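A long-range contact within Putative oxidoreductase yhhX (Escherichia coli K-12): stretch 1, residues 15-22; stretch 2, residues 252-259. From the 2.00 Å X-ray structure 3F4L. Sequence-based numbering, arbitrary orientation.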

# COMPACT_ATOMS: atom_id res chain seq x y z
N THR A 15 -9.85 -24.26 23.35
CA THR A 15 -10.97 -23.76 24.15
C THR A 15 -11.58 -22.44 23.67
O THR A 15 -12.68 -22.08 24.09
CB THR A 15 -10.59 -23.57 25.63
OG1 THR A 15 -9.43 -22.73 25.73
CG2 THR A 15 -10.30 -24.92 26.27
N ARG A 16 -10.87 -21.73 22.79
CA ARG A 16 -11.38 -20.46 22.30
C ARG A 16 -11.87 -20.47 20.86
O ARG A 16 -12.93 -19.91 20.55
CB ARG A 16 -10.32 -19.37 22.44
CG ARG A 16 -10.74 -18.03 21.83
CD ARG A 16 -9.80 -16.93 22.25
NE ARG A 16 -9.75 -16.80 23.70
CZ ARG A 16 -8.84 -16.10 24.37
NH1 ARG A 16 -7.88 -15.45 23.71
NH2 ARG A 16 -8.88 -16.04 25.69
N TYR A 17 -11.13 -21.12 19.98
CA TYR A 17 -11.51 -21.14 18.58
C TYR A 17 -12.17 -22.39 18.03
O TYR A 17 -12.66 -22.39 16.91
CB TYR A 17 -10.31 -20.77 17.72
CG TYR A 17 -9.76 -19.40 18.06
CD1 TYR A 17 -10.47 -18.25 17.74
CD2 TYR A 17 -8.53 -19.26 18.71
CE1 TYR A 17 -9.96 -16.99 18.05
CE2 TYR A 17 -8.02 -18.01 19.02
CZ TYR A 17 -8.74 -16.88 18.69
OH TYR A 17 -8.24 -15.63 18.99
N HIS A 18 -12.21 -23.46 18.82
CA HIS A 18 -12.84 -24.69 18.36
C HIS A 18 -14.06 -25.10 19.17
O HIS A 18 -15.18 -25.15 18.65
CB HIS A 18 -11.82 -25.83 18.38
CG HIS A 18 -10.73 -25.68 17.36
ND1 HIS A 18 -10.88 -26.08 16.05
CD2 HIS A 18 -9.49 -25.15 17.45
CE1 HIS A 18 -9.77 -25.82 15.38
NE2 HIS A 18 -8.91 -25.25 16.21
N LEU A 19 -13.86 -25.39 20.45
CA LEU A 19 -14.95 -25.85 21.30
C LEU A 19 -16.20 -24.98 21.36
O LEU A 19 -17.32 -25.51 21.30
CB LEU A 19 -14.41 -26.14 22.72
CG LEU A 19 -14.05 -27.61 23.04
CD1 LEU A 19 -13.69 -28.37 21.77
CD2 LEU A 19 -12.92 -27.67 24.05
N PRO A 20 -16.04 -23.65 21.44
CA PRO A 20 -17.25 -22.81 21.50
C PRO A 20 -18.18 -23.07 20.31
O PRO A 20 -19.40 -23.02 20.44
CB PRO A 20 -16.68 -21.39 21.48
CG PRO A 20 -15.35 -21.54 22.17
CD PRO A 20 -14.82 -22.83 21.55
N TYR A 21 -17.58 -23.37 19.16
CA TYR A 21 -18.32 -23.61 17.93
C TYR A 21 -18.80 -25.06 17.79
O TYR A 21 -19.92 -25.32 17.33
CB TYR A 21 -17.45 -23.23 16.74
CG TYR A 21 -17.13 -21.76 16.69
CD1 TYR A 21 -18.06 -20.83 16.19
CD2 TYR A 21 -15.92 -21.27 17.19
CE1 TYR A 21 -17.79 -19.48 16.20
CE2 TYR A 21 -15.65 -19.91 17.21
CZ TYR A 21 -16.59 -19.02 16.71
OH TYR A 21 -16.31 -17.68 16.73
N VAL A 22 -17.94 -26.00 18.16
CA VAL A 22 -18.26 -27.41 18.07
C VAL A 22 -19.33 -27.80 19.08
O VAL A 22 -20.23 -28.59 18.76
CB VAL A 22 -17.00 -28.26 18.28
CG1 VAL A 22 -17.37 -29.76 18.34
CG2 VAL A 22 -16.03 -28.01 17.13
N GLN A 252 -15.84 -9.50 14.44
CA GLN A 252 -15.92 -9.36 15.89
C GLN A 252 -16.02 -10.63 16.75
O GLN A 252 -16.14 -10.53 17.97
CB GLN A 252 -17.09 -8.43 16.23
CG GLN A 252 -16.89 -6.99 15.77
CD GLN A 252 -15.74 -6.32 16.50
OE1 GLN A 252 -15.77 -6.18 17.73
NE2 GLN A 252 -14.71 -5.93 15.75
N GLN A 253 -15.97 -11.81 16.14
CA GLN A 253 -16.04 -13.06 16.89
C GLN A 253 -14.95 -13.16 17.96
O GLN A 253 -15.22 -13.56 19.08
CB GLN A 253 -15.92 -14.27 15.96
CG GLN A 253 -17.04 -14.38 14.96
CD GLN A 253 -16.83 -15.53 14.00
OE1 GLN A 253 -17.02 -16.71 14.35
NE2 GLN A 253 -16.44 -15.20 12.78
N GLU A 254 -13.72 -12.79 17.61
CA GLU A 254 -12.63 -12.87 18.58
C GLU A 254 -12.87 -11.92 19.74
O GLU A 254 -12.60 -12.26 20.90
CB GLU A 254 -11.29 -12.55 17.93
CG GLU A 254 -10.09 -12.81 18.84
CD GLU A 254 -8.77 -12.31 18.26
OE1 GLU A 254 -8.52 -12.57 17.06
OE2 GLU A 254 -7.99 -11.68 19.00
N THR A 255 -13.37 -10.73 19.44
CA THR A 255 -13.65 -9.75 20.48
C THR A 255 -14.69 -10.32 21.44
O THR A 255 -14.54 -10.23 22.66
CB THR A 255 -14.14 -8.41 19.88
OG1 THR A 255 -13.10 -7.83 19.08
CG2 THR A 255 -14.52 -7.42 20.98
N SER A 256 -15.74 -10.93 20.90
CA SER A 256 -16.77 -11.50 21.77
C SER A 256 -16.22 -12.66 22.60
O SER A 256 -16.47 -12.73 23.81
CB SER A 256 -17.95 -11.99 20.94
OG SER A 256 -18.57 -10.92 20.26
N LEU A 257 -15.49 -13.56 21.94
CA LEU A 257 -14.92 -14.71 22.62
C LEU A 257 -14.06 -14.28 23.81
O LEU A 257 -14.18 -14.84 24.90
CB LEU A 257 -14.09 -15.56 21.65
CG LEU A 257 -14.88 -16.29 20.56
CD1 LEU A 257 -13.93 -17.03 19.61
CD2 LEU A 257 -15.85 -17.28 21.20
N LYS A 258 -13.23 -13.27 23.61
CA LYS A 258 -12.37 -12.76 24.68
C LYS A 258 -13.19 -12.13 25.81
O LYS A 258 -12.76 -12.13 26.96
CB LYS A 258 -11.38 -11.73 24.14
CG LYS A 258 -10.13 -12.32 23.54
CD LYS A 258 -9.12 -11.24 23.18
CE LYS A 258 -7.75 -11.85 22.99
NZ LYS A 258 -7.25 -12.49 24.24
N ALA A 259 -14.35 -11.58 25.46
CA ALA A 259 -15.23 -10.94 26.42
C ALA A 259 -16.13 -11.96 27.11
O ALA A 259 -17.04 -11.60 27.86
CB ALA A 259 -16.07 -9.88 25.73

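Two helical segments more than 230 residues apart in sequence meet here at nearly a right angle. Residues 15-22 belong to a helix that begins earlier in the chain. Residues 253-258 form the second helix, and Ala259 is the first residue to leave helical geometry. The axes cross at 89° and come within 10.5 Å of each other. Helices crossed this steeply touch over a short patch rather than along their length, and the contact buries 392 Å², both sides summed. The backbones are nearest at Arg16 and Leu257, whose CA atoms lie 6.8 Å apart.

Leu257 is the centre of the contact and has the largest area covered by the other stretch. Its CA-to-CB bond points toward the first helix. The side chain sits as a knob in a hole formed by Arg16, Tyr17, Pro20 and Tyr21. Its chi1 is m and its chi2 is t. CD1 of Leu257 lies 4.1 Å from CD1 of Tyr17 and 4.1 Å from CE2 of Tyr21. CD2 of Leu257 reaches Pro20, 4.2 Å from its CB. These are van der Waals contacts between apolar surfaces.

The first helix is not regular here. It has a wider pi-type turn at 15-18 and a kink at 20 and 21. Proline has no amide hydrogen, so Pro20 N cannot donate a bond to the preceding turn. The carbonyl of Arg16 faces the leucine, with Arg16 O 3.2 Å from Leu257 CD1. A methyl group is no useful partner for a carbonyl, and this oxygen is buried with no hydrogen-bond partner in the model.

Arg16 has the second largest covered area. Its CA-to-CB bond points sideways, but the end of its side chain comes nearer to the second helix; chi1 and chi2 are t, and chi3 turns to m. The aliphatic part contributes to the leucine pocket, with Arg16 CG 4.0 Å from Leu257 CD1. Farther out, CG of Lys258 lies over one face of the guanidinium. Arg16 NH1 and Lys258 NZ are 3.1 Å apart. Both are donors and both groups normally carry positive charge, so this is a close approach of like charges and not a hydrogen bond. Burial of their carbon atoms can favour the packing, but the charges themselves should repel.

Tyr21 supplies the polar link. Its CA-to-CB bond points toward the second helix, and that of Gln253 points toward the first. Tyr21 OH donates a weak hydrogen bond to Gln253 OE1 at 2.7 Å, the one hydrogen bond across the stretches. Gln253 OE1 is also hydrogen-bonded elsewhere in the structure. The same hydroxyl oxygen, Tyr21 OH, is 3.8 Å from Leu257 CD1, so the polar link adjoins the apolar pocket.

Tyr17 extends the contact toward Glu254. Glu254 CG lies at the edge of the tyrosine ring, 3.4 Å from Tyr17 OH. This pairing involves a methylene carbon and is a packing contact.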